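Local coordinates for DNA-binding protein HU (Thermus thermophilus HB8, PDB 5EKA) that wraps DNA as a histone-like homodimer, stabilising the double helix against denaturation under extreme conditions, at residues 10-15 with 25-30; 39-44 with 55-60; 46-49 with 53-56. All blocks are in the same frame, centred on the assembly; numbering follows the deposited sequence.

Contact 1: residues 10-15 with 25-30; sequences DLVDQV and DVKAMV
Val12 and Val15 of one helix meet Val26 and Val30 of the next in a small, wholly apolar interface, with no hydrogen bond passing between the two segments. Both methyls of Val12 are used. CG1, anti to the backbone N (chi1 164°), slides alongside CG1 of Val26 at 4.1 Å, the two side chains running past each other in opposite directions. CG2 lies 4.0 Å from CA of Lys27 and also meets CG2 of Val30. One turn on, Val15 points toward the other helix and sets its CG1 3.9 Å from CG1 of Val26, which thus touches both valines and comes within 3.7 Å of Val12 O as well. Short branched valines suit segment axes 9.2 Å apart and inclined at 127°, because their methyls fill the space without long, flexible chains.

Lys27 and Asp13 are exposed. Lys27 lends only its backbone and CB to the packing; its chain bends at chi2, and NZ forms a salt bridge with Asp31. Asp13 is likewise paired with Lys23. Val26 also packs on Met29 of the second subunit. Across these two segments the helices are therefore probably held by shape and the hydrophobic effect, while Lys27 and Asp13 find their ionic partners elsewhere.

Contact 2: residues 39-44 with 55-60; sequences EALANG and FEVRKR
Leu41 holds CG anti to its carbonyl carbon (chi1 -68°) and spreads its two methyls over the backbone of strand 53-60 at Phe55 and Glu56, while the trans chi1 of Val57 (177°) puts CG2 beside that residue's own N and facing the helix end. Leu41 CD2 rests on the backbone, 3.7 Å from Glu56 N and 3.9 Å from Phe55 CB; CD1 reaches the same CB. A leucine fits here because its two methyls can both lie against one side of the strand. Val57 CG2 comes to 3.2 Å from Leu41 O, a close approach of a methyl to a carbonyl that also accepts the N-H of Gly44.

Gly44 is the first residue to leave helical angles and forms a Schellman motif, with a positive phi of 90° at which a side chain would jam against the preceding carbonyl. A water accepts from Val57 N at 2.8 Å and donates weakly to Gly44 O, bridging the two segments. Arg58 NE binds Glu56 OE2 at 2.7 Å through the anti lone pair, close to the guanidinium plane. Val94 of the second subunit packs on both Leu41 and Val57. The arrangement, a long helix whose capped C-terminal end lies on the sheet leading into the DNA-binding arms, belongs to the HU fold.

Contact 3: residues 46-49 with 53-56; sequences KVQL and GTFE
Val47 and Phe55 are joined by a reciprocal pair of backbone hydrogen bonds, Val47 N to Phe55 O at 2.9 Å and nearly straight (173°), and Phe55 N to Val47 O at 2.8 Å. Leu49 and Gly53 form a second such pair, and together the four bonds make this an antiparallel beta hairpin, its strand segments running nearly antiparallel (169° between their directions). Between the two hydrogen-bonded pairs lies the non-hydrogen-bonded pair Gln48 and Thr54, where the strands draw together. Val47 O also receives a CA-H...O contact from Thr54, 3.2 Å from its CA, so this one carbonyl meets two neighbouring residues of the partner strand. The outer edge of strand 46-49 pairs in a parallel ladder with the second subunit, so the sheet continues across the dimer.

On one face, Thr54 suits a strand by its branched CB: CG2 lies 3.5 Å from Val47 O, and OG1 lies beside CA and CG of Gln48, the two side chains crossing at a slant. A glycine in place of this threonine would probably uncover Val47 O on that side and let the chain of Gln48 shift, with the methyl and hydroxyl both gone.

Val47, Leu49 and Phe55 share the other, buried face. Branched Val47 packs its CB against that of Phe55, whose ring meets Phe84 of the second subunit edge-to-face. Gly53, with no side chain, occupies the position opposite Leu49, whose CB lies 3.5 Å from Gly53 O. The flat ring of Phe55 receives Leu49 at its edge, CD1 standing in the ring plane 4.0 Å from CE2.

Overall arrangement
From the N terminus, helix 8-19 turns back through a short loop, and contact 1 closes that helical hairpin against the first turns of helix 23-42. The same long helix then runs across the chain to contact 2, whose centre lies about 25 Å from that of contact 1, on the opposite side of the chain's centre. Contact 2 closes the longer loop from the helix end to strand 53-60. The turn of the hairpin that contact 3 closes lies within that loop, between residues 44 and 55, and both contacts run into the same strand, overlapping at Phe55 and Glu56. Ala40 and Leu41 pack on Val47, joining them directly. Helical hairpin and sheet are thus linked through helix 23-42, and all three contacts touch the second subunit.

Contact 1: residues 10-15 with 25-30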
ATOM      1  N   ASP A  10      14.048   1.150   3.983  1.00 21.20           N
ATOM      2  CA  ASP A  10      13.893   1.079   5.440  1.00 21.64           C
ATOM      3  C   ASP A  10      12.943  -0.044   5.840  1.00 20.36           C
ATOM      4  O   ASP A  10      13.200  -0.736   6.794  1.00 21.40           O
ATOM      5  CB  ASP A  10      13.334   2.355   6.029  1.00 22.01           C
ATOM      6  CG  ASP A  10      14.294   3.525   5.927  1.00 24.44           C
ATOM      7  OD1 ASP A  10      15.531   3.297   5.997  1.00 26.31           O
ATOM      8  OD2 ASP A  10      13.802   4.685   5.781  1.00 25.27           O
ATOM      9  N   LEU A  11      11.843  -0.170   5.107  1.00 19.60           N
ATOM     10  CA  LEU A  11      10.859  -1.216   5.398  1.00 19.61           C
ATOM     11  C   LEU A  11      11.404  -2.621   5.219  1.00 20.30           C
ATOM     12  O   LEU A  11      11.103  -3.485   6.023  1.00 20.11           O
ATOM     13  CB  LEU A  11       9.596  -1.003   4.573  1.00 18.95           C
ATOM     14  CG  LEU A  11       8.740   0.179   5.036  1.00 19.70           C
ATOM     15  CD1 LEU A  11       7.690   0.493   3.988  1.00 20.20           C
ATOM     16  CD2 LEU A  11       8.075  -0.042   6.398  1.00 20.51           C
ATOM     17  N   VAL A  12      12.210  -2.838   4.189  1.00 21.42           N
ATOM     18  CA  VAL A  12      12.885  -4.143   4.004  1.00 23.15           C
ATOM     19  C   VAL A  12      13.698  -4.459   5.247  1.00 24.18           C
ATOM     20  O   VAL A  12      13.658  -5.552   5.779  1.00 24.88           O
ATOM     21  CB  VAL A  12      13.772  -4.148   2.721  1.00 24.15           C
ATOM     22  CG1 VAL A  12      14.768  -5.304   2.703  1.00 26.76           C
ATOM     23  CG2 VAL A  12      12.910  -4.125   1.461  1.00 23.66           C
ATOM     24  N   ASP A  13      14.486  -3.500   5.710  1.00 24.62           N
ATOM     25  CA  ASP A  13      15.293  -3.714   6.905  1.00 26.63           C
ATOM     26  C   ASP A  13      14.455  -3.996   8.145  1.00 25.18           C
ATOM     27  O   ASP A  13      14.793  -4.884   8.926  1.00 27.42           O
ATOM     28  CB  ASP A  13      16.181  -2.508   7.122  1.00 28.96           C
ATOM     29  CG  ASP A  13      17.323  -2.442   6.105  1.00 33.84           C
ATOM     30  OD1 ASP A  13      17.693  -3.490   5.544  1.00 37.68           O
ATOM     31  OD2 ASP A  13      17.879  -1.334   5.877  1.00 38.01           O
ATOM     32  N   GLN A  14      13.374  -3.243   8.339  1.00 22.74           N
ATOM     33  CA  GLN A  14      12.509  -3.419   9.493  1.00 22.88           C
ATOM     34  C   GLN A  14      11.821  -4.773   9.446  1.00 22.19           C
ATOM     35  O   GLN A  14      11.733  -5.442  10.435  1.00 23.02           O
ATOM     36  CB  GLN A  14      11.446  -2.327   9.523  1.00 21.84           C
ATOM     37  CG  GLN A  14      12.002  -0.965   9.883  1.00 22.42           C
ATOM     38  CD  GLN A  14      10.979   0.137   9.824  1.00 24.05           C
ATOM     39  OE1 GLN A  14       9.816  -0.108   9.723  1.00 24.29           O
ATOM     40  NE2 GLN A  14      11.456   1.395   9.839  1.00 25.81           N
ATOM     41  N   VAL A  15      11.371  -5.168   8.266  1.00 21.53           N
ATOM     42  CA  VAL A  15      10.701  -6.458   8.101  1.00 21.92           C
ATOM     43  C   VAL A  15      11.679  -7.632   8.256  1.00 24.63           C
ATOM     44  O   VAL A  15      11.355  -8.632   8.901  1.00 25.89           O
ATOM     45  CB  VAL A  15       9.928  -6.569   6.753  1.00 21.18           C
ATOM     46  CG1 VAL A  15       9.358  -7.980   6.605  1.00 21.96           C
ATOM     47  CG2 VAL A  15       8.790  -5.563   6.640  1.00 20.68           C
ATOM     48  N   ASP A  25      15.739 -11.857   0.633  1.00 35.96           N
ATOM     49  CA  ASP A  25      14.444 -12.496   0.406  1.00 34.37           C
ATOM     50  C   ASP A  25      13.336 -11.496   0.624  1.00 31.38           C
ATOM     51  O   ASP A  25      12.399 -11.446  -0.152  1.00 29.50           O
ATOM     52  CB  ASP A  25      14.248 -13.729   1.321  1.00 37.25           C
ATOM     53  CG  ASP A  25      15.104 -14.956   0.897  1.00 42.04           C
ATOM     54  OD1 ASP A  25      15.680 -14.984  -0.220  1.00 44.16           O
ATOM     55  OD2 ASP A  25      15.192 -15.928   1.687  1.00 45.90           O
ATOM     56  N   VAL A  26      13.458 -10.681   1.661  1.00 28.87           N
ATOM     57  CA  VAL A  26      12.423  -9.666   1.957  1.00 27.29           C
ATOM     58  C   VAL A  26      12.411  -8.663   0.809  1.00 25.50           C
ATOM     59  O   VAL A  26      11.381  -8.240   0.362  1.00 24.83           O
ATOM     60  CB  VAL A  26      12.703  -8.952   3.314  1.00 26.86           C
ATOM     61  CG1 VAL A  26      11.719  -7.839   3.552  1.00 25.36           C
ATOM     62  CG2 VAL A  26      12.671  -9.971   4.473  1.00 28.34           C
ATOM     63  N   LYS A  27      13.593  -8.316   0.296  1.00 27.02           N
ATOM     64  CA  LYS A  27      13.656  -7.345  -0.798  1.00 27.59           C
ATOM     65  C   LYS A  27      12.944  -7.838  -2.070  1.00 27.25           C
ATOM     66  O   LYS A  27      12.178  -7.078  -2.717  1.00 25.92           O
ATOM     67  CB  LYS A  27      15.125  -6.991  -1.066  1.00 30.73           C
ATOM     68  CG  LYS A  27      15.370  -6.302  -2.387  1.00 34.12           C
ATOM     69  CD  LYS A  27      14.725  -4.959  -2.498  1.00 35.17           C
ATOM     70  CE  LYS A  27      15.172  -4.235  -3.770  1.00 39.15           C
ATOM     71  NZ  LYS A  27      14.237  -3.131  -4.141  1.00 40.36           N
ATOM     72  N   ALA A  28      13.124  -9.119  -2.364  1.00 28.70           N
ATOM     73  CA  ALA A  28      12.504  -9.784  -3.509  1.00 27.82           C
ATOM     74  C   ALA A  28      10.995  -9.847  -3.300  1.00 26.51           C
ATOM     75  O   ALA A  28      10.224  -9.660  -4.245  1.00 25.15           O
ATOM     76  CB  ALA A  28      13.084 -11.186  -3.665  1.00 30.74           C
ATOM     77  N   MET A  29      10.579 -10.124  -2.075  1.00 25.01           N
ATOM     78  CA  MET A  29       9.150 -10.212  -1.760  1.00 25.18           C
ATOM     79  C   MET A  29       8.426  -8.878  -1.919  1.00 23.09           C
ATOM     80  O   MET A  29       7.352  -8.826  -2.542  1.00 21.49           O
ATOM     81  CB  MET A  29       8.948 -10.814  -0.367  1.00 26.13           C
ATOM     82  CG  MET A  29       9.331 -12.275  -0.271  1.00 30.51           C
ATOM     83  SD  MET A  29       9.063 -12.797   1.432  0.50 32.19           S
ATOM     84  CE  MET A  29       9.698 -14.458   1.346  1.00 39.19           C
ATOM     85  N   VAL A  30       9.031  -7.801  -1.404  1.00 22.52           N
ATOM     86  CA  VAL A  30       8.440  -6.478  -1.481  1.00 21.28           C
ATOM     87  C   VAL A  30       8.330  -6.039  -2.938  1.00 20.01           C
ATOM     88  O   VAL A  30       7.292  -5.541  -3.354  1.00 18.39           O
ATOM     89  CB  VAL A  30       9.158  -5.392  -0.631  1.00 22.26           C
ATOM     90  CG1 VAL A  30       8.480  -4.037  -0.813  1.00 21.96           C
ATOM     91  CG2 VAL A  30       9.162  -5.757   0.849  1.00 23.23           C
TER

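Contact 2: residues 39-44 with 55-60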
ATOM      1  N   GLU A  39      -0.186  -4.851 -11.195  1.00 17.27           N
ATOM      2  CA  GLU A  39      -0.766  -5.676 -12.229  1.00 19.02           C
ATOM      3  C   GLU A  39      -2.264  -5.796 -11.989  1.00 16.69           C
ATOM      4  O   GLU A  39      -3.072  -5.657 -12.906  1.00 17.90           O
ATOM      5  CB  GLU A  39      -0.118  -7.043 -12.160  1.00 21.23           C
ATOM      6  CG  GLU A  39      -0.574  -8.004 -13.212  1.00 25.23           C
ATOM      7  CD  GLU A  39       0.001  -9.399 -12.963  1.00 30.84           C
ATOM      8  OE1 GLU A  39       1.225  -9.508 -12.693  1.00 32.95           O
ATOM      9  OE2 GLU A  39      -0.788 -10.371 -13.010  1.00 34.63           O
ATOM     10  N   ALA A  40      -2.638  -6.080 -10.743  1.00 16.37           N
ATOM     11  CA  ALA A  40      -4.060  -6.204 -10.421  1.00 15.94           C
ATOM     12  C   ALA A  40      -4.853  -4.923 -10.699  1.00 15.64           C
ATOM     13  O   ALA A  40      -5.942  -4.974 -11.282  1.00 15.39           O
ATOM     14  CB  ALA A  40      -4.240  -6.669  -8.975  1.00 16.33           C
ATOM     15  N   LEU A  41      -4.322  -3.786 -10.274  1.00 16.03           N
ATOM     16  CA  LEU A  41      -4.964  -2.513 -10.566  1.00 16.66           C
ATOM     17  C   LEU A  41      -5.058  -2.202 -12.070  1.00 17.02           C
ATOM     18  O   LEU A  41      -6.082  -1.705 -12.552  1.00 18.74           O
ATOM     19  CB  LEU A  41      -4.268  -1.389  -9.807  1.00 17.03           C
ATOM     20  CG  LEU A  41      -4.441  -1.442  -8.283  1.00 16.12           C
ATOM     21  CD1 LEU A  41      -3.525  -0.434  -7.631  1.00 17.17           C
ATOM     22  CD2 LEU A  41      -5.888  -1.236  -7.854  1.00 18.39           C
ATOM     23  N   ALA A  42      -4.023  -2.584 -12.806  1.00 17.50           N
ATOM     24  CA  ALA A  42      -4.022  -2.399 -14.271  1.00 18.24           C
ATOM     25  C   ALA A  42      -5.147  -3.219 -14.940  1.00 18.13           C
ATOM     26  O   ALA A  42      -5.709  -2.803 -15.954  1.00 19.22           O
ATOM     27  CB  ALA A  42      -2.662  -2.752 -14.841  1.00 18.59           C
ATOM     28  N   ASN A  43      -5.504  -4.368 -14.357  1.00 17.11           N
ATOM     29  CA  ASN A  43      -6.605  -5.182 -14.839  1.00 17.47           C
ATOM     30  C   ASN A  43      -7.978  -4.715 -14.402  1.00 18.62           C
ATOM     31  O   ASN A  43      -8.983  -5.272 -14.851  1.00 19.52           O
ATOM     32  CB  ASN A  43      -6.428  -6.653 -14.415  1.00 17.77           C
ATOM     33  CG  ASN A  43      -5.305  -7.337 -15.129  1.00 18.01           C
ATOM     34  OD1 ASN A  43      -5.016  -7.025 -16.294  1.00 18.74           O
ATOM     35  ND2 ASN A  43      -4.685  -8.335 -14.466  1.00 19.30           N
ATOM     36  N   GLY A  44      -8.006  -3.784 -13.464  1.00 18.09           N
ATOM     37  CA  GLY A  44      -9.218  -3.256 -12.898  1.00 19.30           C
ATOM     38  C   GLY A  44      -9.721  -3.992 -11.676  1.00 19.22           C
ATOM     39  O   GLY A  44     -10.865  -3.768 -11.273  1.00 20.30           O
ATOM     40  N   PHE A  55      -7.051  -0.852  -2.371  1.00 17.59           N
ATOM     41  CA  PHE A  55      -6.738  -0.093  -3.574  1.00 16.89           C
ATOM     42  C   PHE A  55      -7.762  -0.396  -4.673  1.00 17.95           C
ATOM     43  O   PHE A  55      -8.238  -1.525  -4.832  1.00 18.49           O
ATOM     44  CB  PHE A  55      -5.349  -0.452  -4.087  1.00 16.58           C
ATOM     45  CG  PHE A  55      -4.233  -0.157  -3.137  1.00 17.52           C
ATOM     46  CD1 PHE A  55      -3.603   1.072  -3.154  1.00 18.21           C
ATOM     47  CD2 PHE A  55      -3.774  -1.140  -2.235  1.00 18.16           C
ATOM     48  CE1 PHE A  55      -2.522   1.335  -2.332  1.00 18.94           C
ATOM     49  CE2 PHE A  55      -2.704  -0.854  -1.416  1.00 20.04           C
ATOM     50  CZ  PHE A  55      -2.109   0.385  -1.443  1.00 19.63           C
ATOM     51  N   GLU A  56      -8.068   0.615  -5.463  1.00 18.90           N
ATOM     52  CA  GLU A  56      -9.012   0.433  -6.538  1.00 20.81           C
ATOM     53  C   GLU A  56      -8.739   1.477  -7.611  1.00 21.38           C
ATOM     54  O   GLU A  56      -8.062   2.454  -7.377  1.00 22.59           O
ATOM     55  CB  GLU A  56     -10.440   0.591  -6.008  1.00 24.23           C
ATOM     56  CG  GLU A  56     -10.826   2.020  -5.583  1.00 28.44           C
ATOM     57  CD  GLU A  56     -12.129   2.085  -4.786  1.00 35.31           C
ATOM     58  OE1 GLU A  56     -12.807   1.029  -4.627  1.00 38.59           O
ATOM     59  OE2 GLU A  56     -12.475   3.209  -4.327  1.00 39.68           O
ATOM     60  N   VAL A  57      -9.249   1.222  -8.796  1.00 22.95           N
ATOM     61  CA  VAL A  57      -9.202   2.196  -9.883  1.00 23.66           C
ATOM     62  C   VAL A  57     -10.498   2.965  -9.906  1.00 25.29           C
ATOM     63  O   VAL A  57     -11.586   2.373 -10.047  1.00 26.99           O
ATOM     64  CB  VAL A  57      -9.008   1.470 -11.223  1.00 23.98           C
ATOM     65  CG1 VAL A  57      -9.041   2.463 -12.388  1.00 24.45           C
ATOM     66  CG2 VAL A  57      -7.708   0.702 -11.188  1.00 23.36           C
ATOM     67  N   ARG A  58     -10.397   4.282  -9.790  1.00 25.41           N
ATOM     68  CA  ARG A  58     -11.584   5.130  -9.817  1.00 27.63           C
ATOM     69  C   ARG A  58     -11.701   5.798 -11.144  1.00 28.75           C
ATOM     70  O   ARG A  58     -10.699   5.985 -11.825  1.00 27.16           O
ATOM     71  CB  ARG A  58     -11.519   6.132  -8.691  1.00 28.62           C
ATOM     72  CG  ARG A  58     -11.652   5.427  -7.365  1.00 28.10           C
ATOM     73  CD  ARG A  58     -11.825   6.393  -6.205  1.00 30.30           C
ATOM     74  NE  ARG A  58     -11.651   5.665  -4.943  1.00 30.83           N
ATOM     75  CZ  ARG A  58     -11.344   6.205  -3.763  1.00 31.57           C
ATOM     76  NH1 ARG A  58     -11.144   7.516  -3.625  1.00 31.66           N
ATOM     77  NH2 ARG A  58     -11.207   5.411  -2.709  1.00 31.59           N
ATOM     78  N   LYS A  59     -12.932   6.105 -11.540  1.00 30.88           N
ATOM     79  CA  LYS A  59     -13.167   6.748 -12.821  1.00 33.82           C
ATOM     80  C   LYS A  59     -13.709   8.184 -12.703  1.00 35.41           C
ATOM     81  O   LYS A  59     -14.410   8.546 -11.755  1.00 35.72           O
ATOM     82  CB  LYS A  59     -14.089   5.872 -13.662  1.00 36.82           C
ATOM     83  CG  LYS A  59     -13.429   4.592 -14.126  1.00 38.94           C
ATOM     84  CD  LYS A  59     -14.388   3.618 -14.795  1.00 43.50           C
ATOM     85  CE  LYS A  59     -14.047   2.167 -14.465  1.00 43.57           C
ATOM     86  NZ  LYS A  59     -12.674   1.744 -14.872  1.00 46.01           N
ATOM     87  N   ARG A  60     -13.297   9.018 -13.644  1.00 44.60           N
ATOM     88  CA  ARG A  60     -13.899  10.312 -13.816  1.00 44.84           C
ATOM     89  C   ARG A  60     -14.589  10.258 -15.183  1.00 44.32           C
ATOM     90  O   ARG A  60     -13.956   9.948 -16.172  1.00 42.89           O
ATOM     91  CB  ARG A  60     -12.831  11.408 -13.805  0.70 45.25           C
ATOM     92  CG  ARG A  60     -11.733  11.260 -12.747  0.70 46.15           C
ATOM     93  CD  ARG A  60     -10.882  12.530 -12.686  0.70 47.36           C
ATOM     94  NE  ARG A  60      -9.755  12.465 -11.745  0.70 48.48           N
ATOM     95  CZ  ARG A  60      -8.518  12.060 -12.039  0.70 48.60           C
ATOM     96  NH1 ARG A  60      -8.199  11.634 -13.262  0.70 47.54           N
ATOM     97  NH2 ARG A  60      -7.587  12.058 -11.084  0.70 50.16           N
TER
HETATM   98  O   HOH W   1     -10.550  -1.288  -8.987  1.00 26.28           O

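Contact 3: residues 46-49 with 53-56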
ATOM      1  N   LYS A  46     -10.029  -4.795  -7.680  1.00 20.17           N
ATOM      2  CA  LYS A  46      -9.869  -4.177  -6.359  1.00 22.00           C
ATOM      3  C   LYS A  46      -8.801  -5.009  -5.629  1.00 21.12           C
ATOM      4  O   LYS A  46      -8.786  -6.224  -5.772  1.00 21.72           O
ATOM      5  CB  LYS A  46     -11.177  -4.239  -5.570  1.00 25.42           C
ATOM      6  CG  LYS A  46     -12.412  -3.717  -6.278  1.00 30.13           C
ATOM      7  CD  LYS A  46     -12.421  -2.209  -6.476  0.60 31.59           C
ATOM      8  CE  LYS A  46     -13.588  -1.762  -7.372  0.60 33.15           C
ATOM      9  NZ  LYS A  46     -13.335  -1.766  -8.842  0.60 32.94           N
ATOM     10  N   VAL A  47      -7.943  -4.366  -4.842  1.00 18.54           N
ATOM     11  CA  VAL A  47      -6.935  -5.054  -4.084  1.00 19.31           C
ATOM     12  C   VAL A  47      -7.291  -4.766  -2.630  1.00 19.78           C
ATOM     13  O   VAL A  47      -7.081  -3.669  -2.138  1.00 19.75           O
ATOM     14  CB  VAL A  47      -5.509  -4.590  -4.416  1.00 19.40           C
ATOM     15  CG1 VAL A  47      -4.536  -5.262  -3.497  1.00 19.45           C
ATOM     16  CG2 VAL A  47      -5.169  -4.896  -5.862  1.00 18.85           C
ATOM     17  N   GLN A  48      -7.777  -5.788  -1.951  1.00 21.06           N
ATOM     18  CA  GLN A  48      -8.286  -5.663  -0.609  1.00 23.49           C
ATOM     19  C   GLN A  48      -7.242  -6.242   0.354  1.00 25.07           C
ATOM     20  O   GLN A  48      -6.849  -7.400   0.225  1.00 27.62           O
ATOM     21  CB  GLN A  48      -9.610  -6.450  -0.511  1.00 27.71           C
ATOM     22  CG  GLN A  48     -10.187  -6.556   0.886  1.00 33.60           C
ATOM     23  CD  GLN A  48     -10.768  -7.945   1.099  1.00 39.50           C
ATOM     24  OE1 GLN A  48     -10.182  -8.730   2.032  1.00 42.26           O
ATOM     25  NE2 GLN A  48     -11.704  -8.333   0.388  1.00 42.60           N
ATOM     26  N   LEU A  49      -6.785  -5.436   1.302  1.00 23.51           N
ATOM     27  CA  LEU A  49      -5.779  -5.873   2.278  1.00 25.64           C
ATOM     28  C   LEU A  49      -6.476  -5.757   3.622  1.00 27.32           C
ATOM     29  O   LEU A  49      -6.522  -4.693   4.231  1.00 26.42           O
ATOM     30  CB  LEU A  49      -4.518  -5.022   2.205  1.00 24.20           C
ATOM     31  CG  LEU A  49      -3.796  -4.969   0.866  1.00 26.02           C
ATOM     32  CD1 LEU A  49      -2.587  -4.072   0.936  1.00 26.91           C
ATOM     33  CD2 LEU A  49      -3.387  -6.395   0.515  1.00 28.17           C
ATOM     34  N   GLY A  53      -6.321  -1.656   4.139  1.00 20.80           N
ATOM     35  CA  GLY A  53      -7.153  -0.827   3.277  1.00 20.96           C
ATOM     36  C   GLY A  53      -7.313  -1.441   1.898  1.00 20.54           C
ATOM     37  O   GLY A  53      -6.872  -2.554   1.658  1.00 20.26           O
ATOM     38  N   THR A  54      -8.000  -0.731   1.020  1.00 19.74           N
ATOM     39  CA  THR A  54      -8.259  -1.253  -0.322  1.00 19.51           C
ATOM     40  C   THR A  54      -7.750  -0.294  -1.382  1.00 19.28           C
ATOM     41  O   THR A  54      -8.040   0.910  -1.328  1.00 19.20           O
ATOM     42  CB  THR A  54      -9.757  -1.490  -0.489  1.00 22.30           C
ATOM     43  OG1 THR A  54     -10.196  -2.384   0.565  1.00 23.63           O
ATOM     44  CG2 THR A  54     -10.136  -2.048  -1.847  1.00 21.93           C
ATOM     45  N   PHE A  55      -7.051  -0.852  -2.371  1.00 17.59           N
ATOM     46  CA  PHE A  55      -6.738  -0.093  -3.574  1.00 16.89           C
ATOM     47  C   PHE A  55      -7.762  -0.396  -4.673  1.00 17.95           C
ATOM     48  O   PHE A  55      -8.238  -1.525  -4.832  1.00 18.49           O
ATOM     49  CB  PHE A  55      -5.349  -0.452  -4.087  1.00 16.58           C
ATOM     50  CG  PHE A  55      -4.233  -0.157  -3.137  1.00 17.52           C
ATOM     51  CD1 PHE A  55      -3.603   1.072  -3.154  1.00 18.21           C
ATOM     52  CD2 PHE A  55      -3.774  -1.140  -2.235  1.00 18.16           C
ATOM     53  CE1 PHE A  55      -2.522   1.335  -2.332  1.00 18.94           C
ATOM     54  CE2 PHE A  55      -2.704  -0.854  -1.416  1.00 20.04           C
ATOM     55  CZ  PHE A  55      -2.109   0.385  -1.443  1.00 19.63           C
ATOM     56  N   GLU A  56      -8.068   0.615  -5.463  1.00 18.90           N
ATOM     57  CA  GLU A  56      -9.012   0.433  -6.538  1.00 20.81           C
ATOM     58  C   GLU A  56      -8.739   1.477  -7.611  1.00 21.38           C
ATOM     59  O   GLU A  56      -8.062   2.454  -7.377  1.00 22.59           O
ATOM     60  CB  GLU A  56     -10.440   0.591  -6.008  1.00 24.23           C
ATOM     61  CG  GLU A  56     -10.826   2.020  -5.583  1.00 28.44           C
ATOM     62  CD  GLU A  56     -12.129   2.085  -4.786  1.00 35.31           C
ATOM     63  OE1 GLU A  56     -12.807   1.029  -4.627  1.00 38.59           O
ATOM     64  OE2 GLU A  56     -12.475   3.209  -4.327  1.00 39.68           O
TER